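PDB 1TQ5: quercetin 2,3-dioxygenase from Escherichia coli, which cleaves the flavonol quercetin with dioxygen in vitro, releasing carbon monoxide, and binds one divalent metal ion, although its physiological role is unknown. Local coordinates for residues Asn191-Asn195 / Gly196-Ser200. Numbering follows the deposited sequence.
Sequences NVTIN and GVKAS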
loop_
_atom_site.group_PDB
_atom_site.type_symbol
_atom_site.label_atom_id
_atom_site.label_comp_id
_atom_site.label_asym_id
_atom_site.label_seq_id
_atom_site.Cartn_x
_atom_site.Cartn_y
_atom_site.Cartn_z
ATOM N N ASN A 191 -6.566 -16.325 -0.672
ATOM C CA ASN A 191 -7.269 -16.599 0.574
ATOM C C ASN A 191 -6.245 -17.051 1.596
ATOM O O ASN A 191 -5.559 -18.054 1.388
ATOM C CB ASN A 191 -8.304 -17.709 0.366
ATOM C CG ASN A 191 -9.382 -17.327 -0.630
ATOM O OD1 ASN A 191 -10.330 -16.613 -0.297
ATOM N ND2 ASN A 191 -9.238 -17.796 -1.864
ATOM N N VAL A 192 -6.135 -16.312 2.694
ATOM C CA VAL A 192 -5.182 -16.672 3.728
ATOM C C VAL A 192 -5.829 -16.697 5.106
ATOM O O VAL A 192 -6.959 -16.235 5.295
ATOM C CB VAL A 192 -3.980 -15.692 3.760
ATOM C CG1 VAL A 192 -3.380 -15.561 2.365
ATOM C CG2 VAL A 192 -4.417 -14.326 4.290
ATOM N N THR A 193 -5.108 -17.274 6.059
ATOM C CA THR A 193 -5.553 -17.352 7.444
ATOM C C THR A 193 -4.390 -16.761 8.222
ATOM O O THR A 193 -3.259 -17.209 8.080
ATOM C CB THR A 193 -5.798 -18.820 7.894
ATOM O OG1 THR A 193 -6.983 -19.322 7.267
ATOM C CG2 THR A 193 -5.972 -18.904 9.393
ATOM N N ILE A 194 -4.670 -15.744 9.027
ATOM C CA ILE A 194 -3.634 -15.074 9.801
ATOM C C ILE A 194 -4.000 -15.015 11.285
ATOM O O ILE A 194 -4.976 -14.365 11.675
ATOM C CB ILE A 194 -3.411 -13.646 9.238
ATOM C CG1 ILE A 194 -2.922 -13.751 7.788
ATOM C CG2 ILE A 194 -2.433 -12.872 10.095
ATOM C CD1 ILE A 194 -2.883 -12.437 7.036
ATOM N N ASN A 195 -3.214 -15.699 12.111
ATOM C CA ASN A 195 -3.468 -15.728 13.549
ATOM C C ASN A 195 -4.927 -16.106 13.813
ATOM O O ASN A 195 -5.622 -15.457 14.600
ATOM C CB ASN A 195 -3.151 -14.362 14.173
ATOM C CG ASN A 195 -1.656 -14.092 14.266
ATOM O OD1 ASN A 195 -0.924 -14.235 13.287
ATOM N ND2 ASN A 195 -1.199 -13.694 15.447
ATOM N N GLY A 196 -5.386 -17.144 13.119
ATOM C CA GLY A 196 -6.745 -17.632 13.293
ATOM C C GLY A 196 -7.865 -16.854 12.631
ATOM O O GLY A 196 -9.036 -17.122 12.896
ATOM N N VAL A 197 -7.521 -15.902 11.766
ATOM C CA VAL A 197 -8.526 -15.092 11.094
ATOM C C VAL A 197 -8.432 -15.251 9.583
ATOM O O VAL A 197 -7.387 -15.010 8.994
ATOM C CB VAL A 197 -8.356 -13.593 11.465
ATOM C CG1 VAL A 197 -9.436 -12.747 10.784
ATOM C CG2 VAL A 197 -8.430 -13.431 12.977
ATOM N N LYS A 198 -9.524 -15.669 8.955
ATOM C CA LYS A 198 -9.513 -15.841 7.508
ATOM C C LYS A 198 -9.696 -14.501 6.804
ATOM O O LYS A 198 -10.491 -13.660 7.238
ATOM C CB LYS A 198 -10.612 -16.823 7.073
ATOM C CG LYS A 198 -10.707 -17.022 5.566
ATOM C CD LYS A 198 -11.485 -18.284 5.196
ATOM C CE LYS A 198 -10.662 -19.551 5.451
ATOM N NZ LYS A 198 -11.375 -20.808 5.040
ATOM N N ALA A 199 -8.934 -14.304 5.734
ATOM C CA ALA A 199 -9.003 -13.077 4.944
ATOM C C ALA A 199 -8.901 -13.429 3.466
ATOM O O ALA A 199 -8.187 -14.356 3.090
ATOM C CB ALA A 199 -7.874 -12.133 5.330
ATOM N N SER A 200 -9.620 -12.691 2.629
ATOM C CA SER A 200 -9.575 -12.945 1.195
ATOM C C SER A 200 -9.230 -11.674 0.427
ATOM O O SER A 200 -8.971 -10.627 1.020
ATOM C CB SER A 200 -10.911 -13.520 0.713
ATOM O OG SER A 200 -12.000 -12.681 1.068
#
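G196 follows N195 at the tip of a tight turn, and both have positive phi, 51° for N195 and 78° for G196, the mark of a type I' turn running from I194 to V197. N195 turns its amide away from G196: OD1 accepts from S214 N in strand 213-217, and ND2 donates to A212 O just before that strand. V197 closes the turn: its N bonds to I194 O at 3.0 Å, approaching well above the carbonyl plane, while its O receives I194 N at 2.8 Å in a straighter bond. With CG1 anti to the backbone N (chi1 -179°), the other methyl, CG2, lies 3.8 Å from I194 O. K198 stands on the other face beside T193; its chain bends at chi3, and CE passes 4.1 Å from T193 OG1. A199 makes the second pair of bonds, giving N to V192 O (2.8 Å) and taking V192 N on its own O (2.9 Å). Its CB meets V192 CG2 at 4.2 Å, on the face that V192, I194, V197 and A199 turn toward strands 182-187 and 204-208. At S200, CB lies 3.3 Å from N191 OD1, whereas N191 ND2 is hydrogen-bonded to S219 OG. This is a beta hairpin closed by a two-residue type I' turn, with 197-200 the edge strand of a four-stranded antiparallel sheet in the C-terminal cupin domain of this bicupin pirin.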